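Local coordinates for protein 2-hydroxyethylphosphonate dioxygenase (PDB 4YAR) that catalyses the iron-dependent, oxygen-consuming conversion of 2-hydroxyethylphosphonate to hydroxymethylphosphonate and formate during bialaphos biosynthesis, at residues E131-G145 with Y184-T198. The protein carries 1 engineered substitution. Residues are numbered along the deposited sequence; the frame is centred on the assembly and turned at random.
With CD (cadmium ion), chain E; CD (cadmium ion), chain H; CD (cadmium ion), chain K.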
# COMPACT_ATOMS: atom_id res chain seq x y z
N GLU A 131 -2.94 -7.90 -5.48
CA GLU A 131 -2.52 -7.32 -4.22
C GLU A 131 -1.85 -8.31 -3.27
O GLU A 131 -2.35 -9.44 -3.00
CB GLU A 131 -3.68 -6.62 -3.54
CG GLU A 131 -4.15 -5.40 -4.29
CD GLU A 131 -4.95 -5.70 -5.57
OE1 GLU A 131 -5.45 -6.84 -5.73
OE2 GLU A 131 -5.00 -4.78 -6.38
N PRO A 132 -0.74 -7.83 -2.65
CA PRO A 132 -0.14 -8.60 -1.56
C PRO A 132 -0.99 -8.35 -0.30
O PRO A 132 -1.75 -7.39 -0.26
CB PRO A 132 1.24 -7.95 -1.45
CG PRO A 132 1.05 -6.55 -1.88
CD PRO A 132 -0.15 -6.49 -2.78
N ALA A 133 -0.94 -9.24 0.68
CA ALA A 133 -1.70 -9.02 1.92
C ALA A 133 -0.94 -9.50 3.15
O ALA A 133 -0.19 -10.46 3.08
CB ALA A 133 -3.03 -9.71 1.85
N ILE A 134 -1.19 -8.85 4.30
CA ILE A 134 -0.81 -9.41 5.59
C ILE A 134 -2.08 -10.14 6.06
O ILE A 134 -3.19 -9.60 5.97
CB ILE A 134 -0.34 -8.33 6.64
CG1 ILE A 134 1.06 -7.74 6.34
CG2 ILE A 134 -0.31 -8.88 8.07
CD1 ILE A 134 1.43 -6.48 7.13
N THR A 135 -1.91 -11.36 6.57
CA THR A 135 -2.97 -12.17 7.12
C THR A 135 -2.56 -12.58 8.51
O THR A 135 -1.41 -13.00 8.78
CB THR A 135 -3.26 -13.45 6.30
OG1 THR A 135 -3.52 -13.08 4.93
CG2 THR A 135 -4.46 -14.18 6.89
N VAL A 136 -3.48 -12.33 9.41
CA VAL A 136 -3.27 -12.64 10.84
C VAL A 136 -4.46 -13.43 11.38
O VAL A 136 -5.62 -13.10 11.11
CB VAL A 136 -2.97 -11.38 11.66
CG1 VAL A 136 -4.07 -10.35 11.58
CG2 VAL A 136 -2.56 -11.71 13.10
N ASN A 137 -4.14 -14.43 12.18
CA ASN A 137 -5.16 -15.22 12.86
C ASN A 137 -5.61 -14.51 14.13
O ASN A 137 -4.85 -14.26 15.07
CB ASN A 137 -4.69 -16.63 13.16
CG ASN A 137 -5.82 -17.56 13.68
OD1 ASN A 137 -7.01 -17.17 13.85
ND2 ASN A 137 -5.46 -18.83 13.87
N LEU A 138 -6.87 -14.17 14.19
CA LEU A 138 -7.44 -13.55 15.41
C LEU A 138 -7.83 -14.61 16.49
O LEU A 138 -8.09 -14.30 17.68
CB LEU A 138 -8.74 -12.79 15.05
CG LEU A 138 -8.66 -11.53 14.19
CD1 LEU A 138 -9.97 -10.79 13.86
CD2 LEU A 138 -7.57 -10.60 14.72
N GLY A 139 -7.85 -15.84 16.11
CA GLY A 139 -8.35 -16.90 16.99
C GLY A 139 -9.88 -17.02 17.13
O GLY A 139 -10.60 -16.37 16.46
N PRO A 140 -10.35 -17.79 18.12
CA PRO A 140 -9.53 -18.44 19.13
C PRO A 140 -8.86 -19.73 18.66
O PRO A 140 -7.99 -20.24 19.40
CB PRO A 140 -10.53 -18.81 20.23
CG PRO A 140 -11.85 -18.94 19.50
CD PRO A 140 -11.79 -17.87 18.44
N GLY A 141 -9.25 -20.24 17.51
CA GLY A 141 -8.79 -21.54 17.01
C GLY A 141 -7.68 -21.45 15.95
O GLY A 141 -7.59 -20.43 15.23
N ASP A 142 -6.83 -22.47 15.92
CA ASP A 142 -5.83 -22.68 14.84
C ASP A 142 -6.57 -22.91 13.54
O ASP A 142 -7.68 -23.50 13.52
CB ASP A 142 -4.99 -23.90 15.14
CG ASP A 142 -4.09 -23.80 16.38
OD1 ASP A 142 -3.79 -22.75 17.00
OD2 ASP A 142 -3.67 -24.89 16.80
N ILE A 143 -5.99 -22.43 12.44
CA ILE A 143 -6.50 -22.68 11.11
C ILE A 143 -5.44 -23.26 10.23
O ILE A 143 -4.24 -23.15 10.52
CB ILE A 143 -7.07 -21.43 10.47
CG1 ILE A 143 -5.94 -20.44 10.25
CG2 ILE A 143 -8.15 -20.86 11.37
CD1 ILE A 143 -6.32 -19.11 9.62
N ASN A 144 -5.90 -23.96 9.21
CA ASN A 144 -4.99 -24.39 8.15
C ASN A 144 -4.95 -23.34 7.08
O ASN A 144 -6.00 -22.90 6.61
CB ASN A 144 -5.49 -25.66 7.48
CG ASN A 144 -5.59 -26.88 8.42
OD1 ASN A 144 -6.65 -27.44 8.59
ND2 ASN A 144 -4.50 -27.28 9.00
N GLY A 145 -3.73 -23.00 6.63
CA GLY A 145 -3.52 -22.25 5.44
C GLY A 145 -3.13 -23.14 4.27
O GLY A 145 -2.32 -24.07 4.45
N TYR A 184 -8.50 -21.21 3.47
CA TYR A 184 -8.29 -21.58 4.87
C TYR A 184 -9.39 -22.52 5.35
O TYR A 184 -10.52 -22.35 4.91
CB TYR A 184 -8.35 -20.30 5.74
CG TYR A 184 -7.35 -19.26 5.28
CD1 TYR A 184 -6.01 -19.31 5.68
CD2 TYR A 184 -7.72 -18.23 4.47
CE1 TYR A 184 -5.09 -18.35 5.23
CE2 TYR A 184 -6.82 -17.27 4.02
CZ TYR A 184 -5.51 -17.34 4.40
OH TYR A 184 -4.64 -16.38 3.94
N SER A 185 -9.06 -23.44 6.28
CA SER A 185 -10.04 -24.19 7.00
C SER A 185 -9.70 -24.19 8.45
O SER A 185 -8.56 -23.85 8.79
CB SER A 185 -10.09 -25.63 6.51
OG SER A 185 -8.82 -26.25 6.58
N LEU A 186 -10.61 -24.68 9.28
CA LEU A 186 -10.31 -24.84 10.68
C LEU A 186 -9.35 -26.01 10.89
O LEU A 186 -9.44 -27.02 10.21
CB LEU A 186 -11.60 -25.07 11.48
CG LEU A 186 -12.59 -23.96 11.40
CD1 LEU A 186 -13.88 -24.37 12.13
CD2 LEU A 186 -12.02 -22.69 12.08
N ALA A 187 -8.36 -25.86 11.75
CA ALA A 187 -7.48 -26.93 12.03
C ALA A 187 -8.17 -27.98 12.94
O ALA A 187 -7.81 -29.14 12.93
CB ALA A 187 -6.18 -26.42 12.61
N GLY A 188 -9.19 -27.58 13.69
CA GLY A 188 -9.92 -28.54 14.54
C GLY A 188 -11.29 -28.07 14.76
O GLY A 188 -11.88 -27.43 13.87
N ASP A 189 -11.77 -28.26 16.02
CA ASP A 189 -13.15 -27.91 16.30
C ASP A 189 -13.38 -26.44 16.66
O ASP A 189 -14.46 -25.88 16.34
CB ASP A 189 -13.70 -28.78 17.44
CG ASP A 189 -13.85 -30.27 17.07
OD1 ASP A 189 -14.52 -30.64 16.08
OD2 ASP A 189 -13.28 -31.02 17.87
N ALA A 190 -12.40 -25.82 17.30
CA ALA A 190 -12.56 -24.41 17.77
C ALA A 190 -12.72 -23.48 16.60
O ALA A 190 -12.05 -23.65 15.57
CB ALA A 190 -11.36 -23.96 18.63
N PRO A 191 -13.67 -22.51 16.74
CA PRO A 191 -13.84 -21.55 15.71
C PRO A 191 -12.65 -20.56 15.59
O PRO A 191 -11.78 -20.50 16.46
CB PRO A 191 -15.17 -20.90 16.05
CG PRO A 191 -15.15 -20.91 17.56
CD PRO A 191 -14.53 -22.24 17.90
N ALA A 192 -12.59 -19.89 14.45
CA ALA A 192 -11.55 -18.84 14.17
C ALA A 192 -11.96 -17.79 13.18
O ALA A 192 -12.82 -18.02 12.25
CB ALA A 192 -10.25 -19.47 13.69
N ARG A 193 -11.36 -16.60 13.38
CA ARG A 193 -11.43 -15.49 12.44
C ARG A 193 -10.07 -15.01 12.04
O ARG A 193 -9.12 -15.20 12.80
CB ARG A 193 -12.20 -14.29 13.04
CG ARG A 193 -13.62 -14.63 13.48
CD ARG A 193 -14.35 -13.35 13.82
NE ARG A 193 -13.69 -12.69 14.96
CZ ARG A 193 -13.97 -11.46 15.35
NH1 ARG A 193 -14.95 -10.77 14.77
NH2 ARG A 193 -13.33 -10.97 16.39
N ILE A 194 -9.96 -14.47 10.83
CA ILE A 194 -8.70 -13.82 10.36
C ILE A 194 -8.96 -12.39 9.93
O ILE A 194 -10.11 -12.02 9.61
CB ILE A 194 -7.97 -14.57 9.22
CG1 ILE A 194 -8.78 -14.47 7.94
CG2 ILE A 194 -7.67 -16.03 9.55
CD1 ILE A 194 -8.22 -15.19 6.79
N VAL A 195 -7.92 -11.55 9.97
CA VAL A 195 -7.93 -10.33 9.15
C VAL A 195 -7.05 -10.52 7.98
O VAL A 195 -5.90 -11.01 8.14
CB VAL A 195 -7.38 -9.07 9.84
CG1 VAL A 195 -7.33 -7.90 8.85
CG2 VAL A 195 -8.07 -8.75 11.11
N SER A 196 -7.55 -10.14 6.80
CA SER A 196 -6.75 -10.12 5.59
C SER A 196 -6.68 -8.67 5.18
O SER A 196 -7.71 -8.05 4.88
CB SER A 196 -7.32 -10.99 4.49
OG SER A 196 -6.49 -10.94 3.32
N TYR A 197 -5.47 -8.13 5.19
CA TYR A 197 -5.19 -6.73 4.93
C TYR A 197 -4.31 -6.58 3.67
O TYR A 197 -3.12 -6.93 3.70
CB TYR A 197 -4.44 -6.10 6.09
CG TYR A 197 -4.22 -4.60 5.90
CD1 TYR A 197 -5.26 -3.71 6.11
CD2 TYR A 197 -3.00 -4.09 5.51
CE1 TYR A 197 -5.11 -2.36 5.91
CE2 TYR A 197 -2.79 -2.74 5.32
CZ TYR A 197 -3.85 -1.85 5.53
OH TYR A 197 -3.63 -0.52 5.33
N THR A 198 -4.91 -6.05 2.62
CA THR A 198 -4.20 -5.87 1.35
C THR A 198 -3.60 -4.45 1.26
O THR A 198 -4.01 -3.52 1.91
CB THR A 198 -5.13 -6.09 0.19
OG1 THR A 198 -6.08 -5.02 0.22
CG2 THR A 198 -5.85 -7.45 0.23
CD CD E . -6.74 -6.07 -7.55
CD CD H . -2.13 -23.76 18.33
CD CD K . -13.12 -33.36 17.53
O HOH W 1 -9.69 -24.89 14.93
O HOH W 2 -0.67 -21.84 19.31
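The ring of Y184 lies where the three-stranded sheet of 143-146 and 183-186 meets the six-stranded sheet of 133-140 and 192-198: Y184 CD1 is 4.0 Å from I143 CD1, T135 CG2 approaches obliquely, and I194 CD1 lies over one face near the rim. Tyrosine suits the place because its ring packs on isoleucines while its OH is hydrogen-bonded to Y174 OH. S185 pairs with N144 through two backbone bonds, and the A187 amide gives a third to D142 O. That carbonyl also takes a water, which accepts from G188 N and donates to A190 O, bridging the turn. A190 CB lies against G141 CA and A192 CB 3.2 Å from G141 O, small methyls suited to close backbone; A192 CB also presses unusually tightly on I143 CG2, at 3.4 Å. R193 sends its amide to G139 O and receives L138 N at its carbonyl, while L138 CD1 covers one guanidinium face and a salt bridge to D383 would balance the charge. N137 shapes the turn R193 pairs with: CG swung opposite the backbone N (chi1 -171°), OD1 takes G139 N in an Asx turn and ND2 bonds G141 O and L159 O. I194 CG2 packs at 3.4 Å against I143 CD1, tying the two sheets together. V195 lies side by side with V136 on the face away from I194 and S196, both touching F405; V195 CG2 is 3.9 Å from L138 CD1. Y197 exchanges backbone bonds with I134. Paired amides and carbonyls thus hold the strands in register, and S196, which binds substrate in a site shared between dimer partners, shares a face with T135, A133 and I194, consistent with backbone pairing positioning it for substrate.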